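PDB 2B67: COG0778: Nitroreductase from Streptococcus pneumoniae, which binds flavin mononucleotide and, as a member of the nitroreductase family, probably catalyses electron transfer from NAD(P)H to an acceptor. Local coordinates for residues R30-I35 against M140-A145; W48-V53 against V77-F82; S153-G158 against L178-G183; F159-V164 against F174-L179. One frame throughout, in Å; residues are numbered along the deposited sequence.

Interaction 1: R30-I35 against M140-A145; sequences RTAIEI and MNLVLA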
loop_
_atom_site.group_PDB
_atom_site.type_symbol
_atom_site.label_atom_id
_atom_site.label_comp_id
_atom_site.label_asym_id
_atom_site.label_seq_id
_atom_site.Cartn_x
_atom_site.Cartn_y
_atom_site.Cartn_z
ATOM N N ARG A 30 -12.156 10.503 -11.287
ATOM C CA ARG A 30 -13.193 10.026 -10.383
ATOM C C ARG A 30 -13.386 8.523 -10.489
ATOM O O ARG A 30 -13.576 7.841 -9.480
ATOM C CB ARG A 30 -14.520 10.755 -10.624
ATOM C CG ARG A 30 -15.553 10.433 -9.548
ATOM C CD ARG A 30 -16.929 10.845 -9.962
ATOM N NE ARG A 30 -17.879 9.750 -9.745
ATOM C CZ ARG A 30 -18.851 9.783 -8.847
ATOM N NH1 ARG A 30 -18.992 10.857 -8.098
ATOM N NH2 ARG A 30 -19.687 8.764 -8.699
ATOM N N THR A 31 -13.343 7.994 -11.706
ATOM C CA THR A 31 -13.456 6.541 -11.854
ATOM C C THR A 31 -12.271 5.808 -11.197
ATOM O O THR A 31 -12.467 4.817 -10.487
ATOM C CB THR A 31 -13.543 6.139 -13.328
ATOM O OG1 THR A 31 -14.747 6.690 -13.886
ATOM C CG2 THR A 31 -13.531 4.632 -13.476
ATOM N N ALA A 32 -11.046 6.282 -11.473
ATOM C CA ALA A 32 -9.847 5.625 -10.952
ATOM C C ALA A 32 -9.901 5.599 -9.417
ATOM O O ALA A 32 -9.512 4.614 -8.783
ATOM C CB ALA A 32 -8.595 6.343 -11.448
ATOM N N ILE A 33 -10.420 6.677 -8.836
ATOM C CA ILE A 33 -10.492 6.790 -7.395
ATOM C C ILE A 33 -11.576 5.870 -6.870
ATOM O O ILE A 33 -11.399 5.239 -5.827
ATOM C CB ILE A 33 -10.635 8.267 -6.911
ATOM C CG1 ILE A 33 -9.364 9.067 -7.241
ATOM C CG2 ILE A 33 -10.964 8.330 -5.401
ATOM C CD1 ILE A 33 -9.500 10.568 -6.941
ATOM N N GLU A 34 -12.678 5.755 -7.609
ATOM C CA GLU A 34 -13.722 4.820 -7.221
ATOM C C GLU A 34 -13.265 3.357 -7.296
ATOM O O GLU A 34 -13.605 2.536 -6.414
ATOM C CB GLU A 34 -15.016 5.059 -7.996
ATOM C CG GLU A 34 -16.196 4.254 -7.457
ATOM C CD GLU A 34 -17.478 4.528 -8.215
ATOM O OE1 GLU A 34 -17.419 4.677 -9.458
ATOM O OE2 GLU A 34 -18.542 4.618 -7.575
ATOM N N ILE A 35 -12.485 3.010 -8.312
ATOM C CA ILE A 35 -11.886 1.650 -8.320
ATOM C C ILE A 35 -10.865 1.463 -7.166
ATOM O O ILE A 35 -10.868 0.425 -6.494
ATOM C CB ILE A 35 -11.229 1.291 -9.705
ATOM C CG1 ILE A 35 -12.303 1.171 -10.799
ATOM C CG2 ILE A 35 -10.475 -0.036 -9.643
ATOM C CD1 ILE A 35 -11.696 1.114 -12.214
HETATM N N MSE A 140 -1.360 2.269 -4.195
HETATM C CA MSE A 140 -1.095 1.210 -5.195
HETATM C C MSE A 140 -2.296 0.918 -6.132
HETATM O O MSE A 140 -2.147 0.853 -7.361
HETATM C CB MSE A 140 -0.694 -0.088 -4.497
HETATM C CG MSE A 140 -0.366 -1.251 -5.460
HETATM SE SE MSE A 140 1.458 -1.016 -6.141
HETATM C CE MSE A 140 1.152 -0.203 -7.879
ATOM N N ASN A 141 -3.472 0.780 -5.534
ATOM C CA ASN A 141 -4.692 0.453 -6.294
ATOM C C ASN A 141 -5.009 1.627 -7.248
ATOM O O ASN A 141 -5.361 1.414 -8.412
ATOM C CB ASN A 141 -5.863 0.155 -5.334
ATOM C CG ASN A 141 -6.795 -0.952 -5.858
ATOM O OD1 ASN A 141 -6.400 -1.786 -6.673
ATOM N ND2 ASN A 141 -8.026 -0.968 -5.375
ATOM N N LEU A 142 -4.789 2.846 -6.751
ATOM C CA LEU A 142 -5.023 4.086 -7.531
ATOM C C LEU A 142 -4.112 4.213 -8.759
ATOM O O LEU A 142 -4.588 4.520 -9.860
ATOM C CB LEU A 142 -4.839 5.315 -6.646
ATOM C CG LEU A 142 -4.884 6.676 -7.361
ATOM C CD1 LEU A 142 -6.232 6.837 -8.086
ATOM C CD2 LEU A 142 -4.621 7.826 -6.361
ATOM N N VAL A 143 -2.809 3.995 -8.573
ATOM C CA VAL A 143 -1.908 4.104 -9.719
ATOM C C VAL A 143 -2.172 3.022 -10.778
ATOM O O VAL A 143 -2.023 3.269 -12.006
ATOM C CB VAL A 143 -0.405 4.224 -9.340
ATOM C CG1 VAL A 143 -0.149 5.470 -8.490
ATOM C CG2 VAL A 143 0.112 2.993 -8.682
ATOM N N LEU A 144 -2.562 1.831 -10.308
ATOM C CA LEU A 144 -2.938 0.742 -11.216
ATOM C C LEU A 144 -4.213 1.061 -11.968
ATOM O O LEU A 144 -4.290 0.834 -13.193
ATOM C CB LEU A 144 -3.078 -0.602 -10.476
ATOM C CG LEU A 144 -1.748 -1.183 -9.988
ATOM C CD1 LEU A 144 -2.048 -2.311 -8.963
ATOM C CD2 LEU A 144 -0.940 -1.682 -11.162
ATOM N N ALA A 145 -5.194 1.617 -11.253
ATOM C CA ALA A 145 -6.434 2.032 -11.899
ATOM C C ALA A 145 -6.189 3.110 -12.976
ATOM O O ALA A 145 -6.777 3.063 -14.044
ATOM C CB ALA A 145 -7.514 2.471 -10.855
#
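Ala32 and Ala145 meet methyl to methyl, CB to CB at 4.1 Å, where helices 26-36 and 124-148 come closest. With such small residues at the crossing, the axes of the two short segments approach to 8.2 Å, and Ala145 CB also rests 3.6 Å from the carbonyl O of Ala32. Ile35 adds CB and CG2, both against the same Ala145 methyl. On the other flank Leu142 reaches across with one branch: its CG stands anti to the backbone N (chi1 173°), and CD1 lies 3.9 Å from Ile33 CG1 and 4.1 Å from Ala32 CB. Ile33 and Leu142 extend in the same direction next to each other, and both continue onto Phe50 of strand 48-53.

The helices run antiparallel at 138°, part of the helical layer that covers one face of the central sheet in this alpha-beta sandwich of the nitroreductase fold.

Polar contact is slight, and no hydrogen bond joins the segments. Asn141 ND2 comes to 3.4 Å from Ile35 O, but at a poor angle; it is instead bonded to the carbonyl of Ala36, one residue further on, and to the side chain of Asn10 of the second subunit. The Asn141 side chain lies about 9 Å from a bound flavin mononucleotide.

Interaction 2: W48-V53 against V77-F82; sequences WKFVVV and VTIALF. With ACY (acetic acid), chain F.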
loop_
_atom_site.group_PDB
_atom_site.type_symbol
_atom_site.label_atom_id
_atom_site.label_comp_id
_atom_site.label_asym_id
_atom_site.label_seq_id
_atom_site.Cartn_x
_atom_site.Cartn_y
_atom_site.Cartn_z
ATOM N N TRP A 48 -9.134 7.390 4.409
ATOM C CA TRP A 48 -8.461 8.120 3.328
ATOM C C TRP A 48 -9.303 9.232 2.752
ATOM O O TRP A 48 -10.555 9.196 2.788
ATOM C CB TRP A 48 -8.027 7.172 2.181
ATOM C CG TRP A 48 -8.996 6.092 1.774
ATOM C CD1 TRP A 48 -10.251 6.254 1.204
ATOM C CD2 TRP A 48 -8.767 4.680 1.831
ATOM N NE1 TRP A 48 -10.818 5.018 0.942
ATOM C CE2 TRP A 48 -9.932 4.039 1.323
ATOM C CE3 TRP A 48 -7.702 3.891 2.278
ATOM C CZ2 TRP A 48 -10.033 2.652 1.219
ATOM C CZ3 TRP A 48 -7.815 2.515 2.192
ATOM C CH2 TRP A 48 -8.967 1.907 1.674
ATOM N N LYS A 49 -8.605 10.224 2.224
ATOM C CA LYS A 49 -9.250 11.389 1.606
ATOM C C LYS A 49 -8.402 11.807 0.416
ATOM O O LYS A 49 -7.187 11.985 0.548
ATOM C CB LYS A 49 -9.394 12.565 2.586
ATOM C CG LYS A 49 -10.075 13.779 1.906
ATOM C CD LYS A 49 -9.854 15.129 2.622
ATOM C CE LYS A 49 -10.760 15.219 3.846
ATOM N NZ LYS A 49 -12.206 15.299 3.481
ATOM N N PHE A 50 -9.038 11.887 -0.743
ATOM C CA PHE A 50 -8.367 12.214 -2.015
ATOM C C PHE A 50 -8.631 13.668 -2.397
ATOM O O PHE A 50 -9.789 14.090 -2.645
ATOM C CB PHE A 50 -8.843 11.268 -3.126
ATOM C CG PHE A 50 -8.496 9.826 -2.878
ATOM C CD1 PHE A 50 -9.251 9.051 -1.984
ATOM C CD2 PHE A 50 -7.389 9.248 -3.522
ATOM C CE1 PHE A 50 -8.903 7.711 -1.731
ATOM C CE2 PHE A 50 -7.055 7.923 -3.316
ATOM C CZ PHE A 50 -7.796 7.148 -2.418
ATOM N N VAL A 51 -7.571 14.456 -2.423
ATOM C CA VAL A 51 -7.718 15.849 -2.799
ATOM C C VAL A 51 -7.219 16.020 -4.240
ATOM O O VAL A 51 -6.012 15.969 -4.492
ATOM C CB VAL A 51 -7.014 16.801 -1.791
ATOM C CG1 VAL A 51 -7.238 18.239 -2.213
ATOM C CG2 VAL A 51 -7.578 16.587 -0.358
ATOM N N VAL A 52 -8.165 16.173 -5.177
ATOM C CA VAL A 52 -7.840 16.331 -6.587
ATOM C C VAL A 52 -7.498 17.791 -6.922
ATOM O O VAL A 52 -8.368 18.676 -6.932
ATOM C CB VAL A 52 -8.972 15.780 -7.482
ATOM C CG1 VAL A 52 -8.654 15.957 -8.929
ATOM C CG2 VAL A 52 -9.217 14.300 -7.155
ATOM N N VAL A 53 -6.234 18.036 -7.195
ATOM C CA VAL A 53 -5.766 19.404 -7.368
ATOM C C VAL A 53 -5.673 19.747 -8.846
ATOM O O VAL A 53 -4.864 19.156 -9.583
ATOM C CB VAL A 53 -4.429 19.633 -6.651
ATOM C CG1 VAL A 53 -3.959 21.091 -6.791
ATOM C CG2 VAL A 53 -4.589 19.232 -5.150
ATOM N N VAL A 77 -2.745 17.202 -13.230
ATOM C CA VAL A 77 -3.458 16.895 -11.998
ATOM C C VAL A 77 -2.461 16.351 -10.993
ATOM O O VAL A 77 -1.563 15.604 -11.367
ATOM C CB VAL A 77 -4.576 15.820 -12.227
ATOM C CG1 VAL A 77 -5.255 15.411 -10.897
ATOM C CG2 VAL A 77 -5.586 16.313 -13.208
ATOM N N THR A 78 -2.653 16.713 -9.725
ATOM C CA THR A 78 -1.977 16.082 -8.600
ATOM C C THR A 78 -3.035 15.720 -7.565
ATOM O O THR A 78 -3.924 16.504 -7.257
ATOM C CB THR A 78 -0.904 16.971 -7.940
ATOM O OG1 THR A 78 0.139 17.235 -8.881
ATOM C CG2 THR A 78 -0.289 16.265 -6.665
ATOM N N ILE A 79 -2.941 14.501 -7.064
ATOM C CA ILE A 79 -3.894 14.006 -6.094
ATOM C C ILE A 79 -3.108 13.968 -4.831
ATOM O O ILE A 79 -2.116 13.232 -4.754
ATOM C CB ILE A 79 -4.407 12.586 -6.452
ATOM C CG1 ILE A 79 -5.239 12.633 -7.732
ATOM C CG2 ILE A 79 -5.252 12.045 -5.310
ATOM C CD1 ILE A 79 -5.417 11.291 -8.440
ATOM N N ALA A 80 -3.493 14.797 -3.867
ATOM C CA ALA A 80 -2.930 14.702 -2.538
ATOM C C ALA A 80 -3.704 13.669 -1.730
ATOM O O ALA A 80 -4.883 13.852 -1.479
ATOM C CB ALA A 80 -2.958 16.073 -1.842
ATOM N N LEU A 81 -3.042 12.580 -1.333
ATOM C CA LEU A 81 -3.678 11.530 -0.540
ATOM C C LEU A 81 -3.466 11.853 0.927
ATOM O O LEU A 81 -2.318 11.937 1.392
ATOM C CB LEU A 81 -3.085 10.144 -0.854
ATOM C CG LEU A 81 -3.511 8.943 -0.000
ATOM C CD1 LEU A 81 -5.039 8.725 -0.055
ATOM C CD2 LEU A 81 -2.831 7.692 -0.516
ATOM N N PHE A 82 -4.576 12.035 1.646
ATOM C CA PHE A 82 -4.560 12.307 3.103
ATOM C C PHE A 82 -5.114 11.081 3.844
ATOM O O PHE A 82 -5.899 10.288 3.287
ATOM C CB PHE A 82 -5.472 13.507 3.469
ATOM C CG PHE A 82 -4.926 14.860 3.054
ATOM C CD1 PHE A 82 -4.945 15.251 1.717
ATOM C CD2 PHE A 82 -4.374 15.722 3.999
ATOM C CE1 PHE A 82 -4.442 16.482 1.342
ATOM C CE2 PHE A 82 -3.883 16.961 3.635
ATOM C CZ PHE A 82 -3.914 17.343 2.295
HETATM C C ACY F . -14.566 14.573 6.255
HETATM O O ACY F . -13.967 15.533 5.728
HETATM O OXT ACY F . -14.554 13.412 5.791
HETATM C CH3 ACY F . -15.332 14.839 7.519
#
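Leu81 lays a methyl on the Phe50 ring, a CH-pi contact between cross-strand neighbours: CD1 is 4.0 Å from the ring centroid and 17° off the normal. The two side chains leave the sheet together; Leu81 CG is anti to its backbone N (chi1 173°), and CD1 also touches Trp48 CB. At the rim of the same ring, near its plane, Ile79 CG2 packs 3.9 Å from Phe50 CD2. Val52 carries this face on, its CG1 meeting Val77 CG1. Helix 124-148 covers the face through Val138 and Leu142.

The other face holds Lys49, Val51, Val53, Thr78, Ala80 and Phe82. Here Val51 CG2 sits 3.6 Å from Phe82 CE1, meeting the ring obliquely, while Leu168 of helix 161-168 lies over Val53 and Ala80. The end of Lys49 leads away from the neighbouring strand: its chain bends at the last two torsions, and Lys49 NZ donates to atom O of a bound acetic acid molecule (ACY) at 2.9 Å. That molecule, probably from the crystallisation liquor, is also held by Lys93.

Six backbone hydrogen bonds join the strands, two for each of the pairs Lys49-Phe82, Val51-Ala80 and Val53-Thr78. Phe82 N to Lys49 O is nearly straight at 172°, whereas Thr78 N to Val53 O is the longest at 3.3 Å. Strand 48-53 also pairs in parallel with a strand of the second subunit, which carries the sheet over into the partner, as expected of the intertwined dimers of the nitroreductase fold.

Interaction 3: S153-G158 against L178-G183; sequences SNIILG and LLITVG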
loop_
_atom_site.group_PDB
_atom_site.type_symbol
_atom_site.label_atom_id
_atom_site.label_comp_id
_atom_site.label_asym_id
_atom_site.label_seq_id
_atom_site.Cartn_x
_atom_site.Cartn_y
_atom_site.Cartn_z
ATOM N N SER A 153 1.427 8.330 -13.942
ATOM C CA SER A 153 1.405 8.884 -12.582
ATOM C C SER A 153 2.760 8.694 -11.957
ATOM O O SER A 153 3.547 7.879 -12.425
ATOM C CB SER A 153 0.359 8.173 -11.697
ATOM O OG SER A 153 0.518 6.750 -11.722
ATOM N N ASN A 154 3.022 9.430 -10.883
ATOM C CA ASN A 154 4.174 9.153 -10.034
ATOM C C ASN A 154 3.783 9.424 -8.575
ATOM O O ASN A 154 3.062 10.384 -8.314
ATOM C CB ASN A 154 5.348 10.031 -10.443
ATOM C CG ASN A 154 6.648 9.599 -9.834
ATOM O OD1 ASN A 154 7.533 10.414 -9.628
ATOM N ND2 ASN A 154 6.782 8.316 -9.551
ATOM N N ILE A 155 4.260 8.593 -7.636
ATOM C CA ILE A 155 3.993 8.768 -6.205
ATOM C C ILE A 155 5.193 9.566 -5.660
ATOM O O ILE A 155 6.354 9.193 -5.901
ATOM C CB ILE A 155 3.875 7.370 -5.516
ATOM C CG1 ILE A 155 2.624 6.636 -6.010
ATOM C CG2 ILE A 155 3.833 7.472 -3.995
ATOM C CD1 ILE A 155 2.627 5.140 -5.791
ATOM N N ILE A 156 4.919 10.675 -4.976
ATOM C CA ILE A 156 5.951 11.574 -4.495
ATOM C C ILE A 156 5.793 11.649 -2.992
ATOM O O ILE A 156 4.705 11.932 -2.469
ATOM C CB ILE A 156 5.810 13.021 -5.126
ATOM C CG1 ILE A 156 6.162 12.992 -6.615
ATOM C CG2 ILE A 156 6.643 14.046 -4.402
ATOM C CD1 ILE A 156 5.672 14.272 -7.354
ATOM N N LEU A 157 6.887 11.362 -2.313
ATOM C CA LEU A 157 6.979 11.497 -0.890
ATOM C C LEU A 157 7.857 12.697 -0.499
ATOM O O LEU A 157 7.783 13.190 0.632
ATOM C CB LEU A 157 7.566 10.196 -0.339
ATOM C CG LEU A 157 7.535 9.906 1.155
ATOM C CD1 LEU A 157 6.214 10.347 1.795
ATOM C CD2 LEU A 157 7.794 8.420 1.380
ATOM N N GLY A 158 8.681 13.181 -1.427
ATOM C CA GLY A 158 9.557 14.351 -1.153
ATOM C C GLY A 158 8.864 15.713 -1.286
ATOM O O GLY A 158 8.977 16.407 -2.334
ATOM N N LEU A 178 1.077 11.460 0.718
ATOM C CA LEU A 178 1.703 11.289 -0.620
ATOM C C LEU A 178 1.085 12.287 -1.581
ATOM O O LEU A 178 -0.111 12.608 -1.465
ATOM C CB LEU A 178 1.340 9.889 -1.204
ATOM C CG LEU A 178 1.934 8.589 -0.670
ATOM C CD1 LEU A 178 1.344 7.364 -1.398
ATOM C CD2 LEU A 178 3.483 8.588 -0.757
ATOM N N LEU A 179 1.872 12.713 -2.567
ATOM C CA LEU A 179 1.343 13.422 -3.728
ATOM C C LEU A 179 1.471 12.464 -4.907
ATOM O O LEU A 179 2.528 11.882 -5.120
ATOM C CB LEU A 179 2.122 14.733 -4.026
ATOM C CG LEU A 179 2.257 15.767 -2.895
ATOM C CD1 LEU A 179 2.954 17.047 -3.415
ATOM C CD2 LEU A 179 0.877 16.117 -2.243
ATOM N N ILE A 180 0.400 12.308 -5.664
ATOM C CA ILE A 180 0.389 11.451 -6.840
ATOM C C ILE A 180 0.157 12.363 -8.013
ATOM O O ILE A 180 -0.969 12.868 -8.175
ATOM C CB ILE A 180 -0.819 10.464 -6.870
ATOM C CG1 ILE A 180 -1.170 9.911 -5.480
ATOM C CG2 ILE A 180 -0.601 9.404 -7.951
ATOM C CD1 ILE A 180 -0.506 8.724 -5.106
ATOM N N THR A 181 1.181 12.569 -8.830
ATOM C CA THR A 181 0.989 13.337 -10.056
ATOM C C THR A 181 0.281 12.496 -11.097
ATOM O O THR A 181 0.482 11.288 -11.170
ATOM C CB THR A 181 2.306 13.834 -10.629
ATOM O OG1 THR A 181 3.210 12.724 -10.767
ATOM C CG2 THR A 181 2.907 14.948 -9.679
ATOM N N VAL A 182 -0.550 13.143 -11.906
ATOM C CA VAL A 182 -1.379 12.412 -12.872
ATOM C C VAL A 182 -1.305 13.078 -14.228
ATOM O O VAL A 182 -1.462 14.296 -14.339
ATOM C CB VAL A 182 -2.837 12.285 -12.399
ATOM C CG1 VAL A 182 -3.610 11.379 -13.364
ATOM C CG2 VAL A 182 -2.869 11.655 -10.970
ATOM N N GLY A 183 -1.002 12.289 -15.246
ATOM C CA GLY A 183 -0.927 12.827 -16.587
ATOM C C GLY A 183 -0.484 11.802 -17.584
ATOM O O GLY A 183 -0.076 10.688 -17.238
#
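An antiparallel strand pair at one edge of this chain's sheet leads straight into the flavin pocket, and Ile155 and Leu178 pack across it. Leu178 CD2 presses to 3.4 Å from Ile155 CG2, tighter than usual for two carbons, and CD1 touches the same methyl. Ile155 CG1 also meets Ile180 CD1, the two side chains lying side by side; Val143 of helix 124-148 packs on this face.

On the opposite face Ile156 and Thr181 cross at about a right angle, CD1 to CG2 at 3.7 Å. Thr181 holds OG1 between its backbone N and carbonyl carbon (chi1 53°), and OG1 takes a weak hydrogen bond from Asn154 N at 3.3 Å. The same N-H also reaches Thr181 O at 3.2 Å, and Thr181 N answers to Asn154 O. Further along, Ile156 N to Leu179 O is short at 2.7 Å, and Leu179 N returns a nearly straight bond (171°) to Ile156 O.

Beyond the last pair the first strand leaves the sheet. Gly158 N there gives a hydrogen bond to flavin O4 and Leu157 N a weak one, so the ladder ends at the flavin mononucleotide site of the nitroreductase fold.

Interaction 4: F159-V164 against F174-L179; sequences FDKSKV and FRPELL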
loop_
_atom_site.group_PDB
_atom_site.type_symbol
_atom_site.label_atom_id
_atom_site.label_comp_id
_atom_site.label_asym_id
_atom_site.label_seq_id
_atom_site.Cartn_x
_atom_site.Cartn_y
_atom_site.Cartn_z
ATOM N N PHE A 159 8.134 16.089 -0.230
ATOM C CA PHE A 159 7.430 17.349 -0.156
ATOM C C PHE A 159 7.266 17.706 1.311
ATOM O O PHE A 159 7.446 16.849 2.199
ATOM C CB PHE A 159 6.055 17.311 -0.878
ATOM C CG PHE A 159 5.070 16.361 -0.264
ATOM C CD1 PHE A 159 5.106 15.000 -0.567
ATOM C CD2 PHE A 159 4.095 16.819 0.614
ATOM C CE1 PHE A 159 4.153 14.104 0.010
ATOM C CE2 PHE A 159 3.162 15.940 1.171
ATOM C CZ PHE A 159 3.196 14.588 0.869
ATOM N N ASP A 160 6.949 18.978 1.549
ATOM C CA ASP A 160 6.880 19.568 2.874
ATOM C C ASP A 160 5.484 19.355 3.468
ATOM O O ASP A 160 4.596 20.169 3.262
ATOM C CB ASP A 160 7.156 21.081 2.770
ATOM C CG ASP A 160 7.162 21.761 4.123
ATOM O OD1 ASP A 160 6.962 21.034 5.127
ATOM O OD2 ASP A 160 7.416 22.995 4.194
ATOM N N LYS A 161 5.308 18.264 4.192
ATOM C CA LYS A 161 4.005 17.870 4.701
ATOM C C LYS A 161 3.356 18.907 5.606
ATOM O O LYS A 161 2.127 18.997 5.653
ATOM C CB LYS A 161 4.073 16.518 5.420
ATOM C CG LYS A 161 4.193 15.336 4.467
ATOM C CD LYS A 161 4.658 14.094 5.197
ATOM C CE LYS A 161 4.686 12.843 4.301
ATOM N NZ LYS A 161 4.652 11.634 5.177
ATOM N N SER A 162 4.182 19.707 6.292
ATOM C CA SER A 162 3.693 20.671 7.289
ATOM C C SER A 162 2.913 21.843 6.677
ATOM O O SER A 162 2.192 22.571 7.380
ATOM C CB SER A 162 4.873 21.216 8.112
ATOM O OG SER A 162 5.683 22.123 7.363
ATOM N N LYS A 163 3.025 22.055 5.374
ATOM C CA LYS A 163 2.285 23.205 4.804
ATOM C C LYS A 163 1.112 22.800 3.925
ATOM O O LYS A 163 0.362 23.671 3.437
ATOM C CB LYS A 163 3.226 24.147 4.015
ATOM C CG LYS A 163 4.263 24.870 4.881
ATOM C CD LYS A 163 5.196 25.749 4.030
ATOM C CE LYS A 163 6.161 26.554 4.930
ATOM N NZ LYS A 163 7.237 27.213 4.097
ATOM N N VAL A 164 0.973 21.495 3.697
ATOM C CA VAL A 164 0.025 21.010 2.694
ATOM C C VAL A 164 -1.423 21.316 3.077
ATOM O O VAL A 164 -2.217 21.713 2.206
ATOM C CB VAL A 164 0.166 19.473 2.351
ATOM C CG1 VAL A 164 -0.909 19.083 1.347
ATOM C CG2 VAL A 164 1.524 19.153 1.710
ATOM N N PHE A 174 -6.805 15.723 8.948
ATOM C CA PHE A 174 -6.245 14.941 7.837
ATOM C C PHE A 174 -4.766 15.260 7.619
ATOM O O PHE A 174 -4.400 16.434 7.449
ATOM C CB PHE A 174 -7.082 15.200 6.578
ATOM C CG PHE A 174 -8.467 14.689 6.722
ATOM C CD1 PHE A 174 -9.486 15.524 7.218
ATOM C CD2 PHE A 174 -8.750 13.332 6.466
ATOM C CE1 PHE A 174 -10.813 14.996 7.430
ATOM C CE2 PHE A 174 -10.047 12.810 6.664
ATOM C CZ PHE A 174 -11.079 13.631 7.161
ATOM N N ARG A 175 -3.905 14.237 7.652
ATOM C CA ARG A 175 -2.486 14.474 7.377
ATOM C C ARG A 175 -2.105 14.000 5.973
ATOM O O ARG A 175 -2.607 12.961 5.495
ATOM C CB ARG A 175 -1.579 13.830 8.421
ATOM C CG ARG A 175 -1.620 12.333 8.387
ATOM C CD ARG A 175 -0.483 11.735 9.206
ATOM N NE ARG A 175 -0.210 10.344 8.833
ATOM C CZ ARG A 175 0.562 9.518 9.548
ATOM N NH1 ARG A 175 0.762 8.264 9.145
ATOM N NH2 ARG A 175 1.090 9.928 10.708
ATOM N N PRO A 176 -1.260 14.781 5.293
ATOM C CA PRO A 176 -0.877 14.397 3.948
ATOM C C PRO A 176 0.070 13.202 3.995
ATOM O O PRO A 176 0.986 13.151 4.826
ATOM C CB PRO A 176 -0.208 15.666 3.380
ATOM C CG PRO A 176 0.212 16.469 4.582
ATOM C CD PRO A 176 -0.703 16.088 5.710
ATOM N N GLU A 177 -0.187 12.215 3.157
ATOM C CA GLU A 177 0.725 11.064 3.087
ATOM C C GLU A 177 1.645 11.085 1.867
ATOM O O GLU A 177 2.838 10.763 1.971
ATOM C CB GLU A 177 -0.077 9.752 3.101
ATOM C CG GLU A 177 -0.887 9.544 4.408
ATOM C CD GLU A 177 -0.050 9.071 5.592
ATOM O OE1 GLU A 177 1.183 8.890 5.475
ATOM O OE2 GLU A 177 -0.631 8.893 6.665
ATOM N N LEU A 178 1.077 11.460 0.718
ATOM C CA LEU A 178 1.703 11.289 -0.620
ATOM C C LEU A 178 1.085 12.287 -1.581
ATOM O O LEU A 178 -0.111 12.608 -1.465
ATOM C CB LEU A 178 1.340 9.889 -1.204
ATOM C CG LEU A 178 1.934 8.589 -0.670
ATOM C CD1 LEU A 178 1.344 7.364 -1.398
ATOM C CD2 LEU A 178 3.483 8.588 -0.757
ATOM N N LEU A 179 1.872 12.713 -2.567
ATOM C CA LEU A 179 1.343 13.422 -3.728
ATOM C C LEU A 179 1.471 12.464 -4.907
ATOM O O LEU A 179 2.528 11.882 -5.120
ATOM C CB LEU A 179 2.122 14.733 -4.026
ATOM C CG LEU A 179 2.257 15.767 -2.895
ATOM C CD1 LEU A 179 2.954 17.047 -3.415
ATOM C CD2 LEU A 179 0.877 16.117 -2.243
HETATM O O HOH W 1 3.724 9.241 4.038
HETATM O O HOH W 2 3.138 10.062 7.231
#
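Phe159 spreads its ring beneath Leu179, whose CG stands 3.7 Å from the ring centroid and 9° off the normal, a CH-pi contact over the centre of one face. The ring gets there with CG between the backbone N and carbonyl carbon (chi1 64°). Its edge meets strand backbone and a proline ring: CZ lies 3.8 Å from Leu178 N, and CE2 packs on Pro176 CB. This is where the chain, having left strand 152-156, enters helix 161-168 and packs it on strand 174-183, in the sheet of the nitroreductase fold. Two strand residues, Glu177 and Leu178, stand opposite the single Leu81, which makes a classic beta bulge.

Pro176 is the second apolar centre. Val164 and Pro176 pass each other pointing opposite ways, CB to Pro176 CG at 3.7 Å, and the same CG lies 3.3 Å from Lys161 O. Before the helix, Asp160 serves as N-cap: its OD1 accepts from both N and OG of Ser162, which come from the same face of the carboxylate.

Lys161 is extended beyond CG and slants across Pro176; its CE comes to 3.6 Å from Glu177 O. Its NZ stays 4.4 Å from Glu177 OE1, beyond a salt bridge. Two waters lie between them, one also within hydrogen-bonding distance of Glu177 O; the bond from NZ to the other is weak. OE2, the other oxygen, takes a salt bridge from Arg175 and is also bonded to Thr83 OG1. The guanidinium grips side-on, NE and NH1 of Arg175 both directed at Glu177 OE2, with NE at 2.6 Å and OE2 close to the guanidinium plane.

How the interactions relate
Interactions 2, 3 and 4 share one antiparallel sheet, ordered 48-53, 77-84, 174-183, 152-156. Interaction 2 joins its first two strands and interaction 3 its last two; their centres are 10 Å apart, and backbone pairing of 77-84 with 174-183 connects them. Interaction 4 shares Leu178 and Leu179 with interaction 3. Interaction 1, in the helical layer, lies 12 to 13 Å from interactions 2 and 3 between centres and touches both, Leu142 packing on each; interaction 4 is about 20 Å from it between centres, without touching. Along the chain, 48-53 and 77-82 fall between the helices of interaction 1; interactions 3 and 4 follow. Sheet and helices thus form one framework reaching the flavin site, through strand 152-156, and the second subunit.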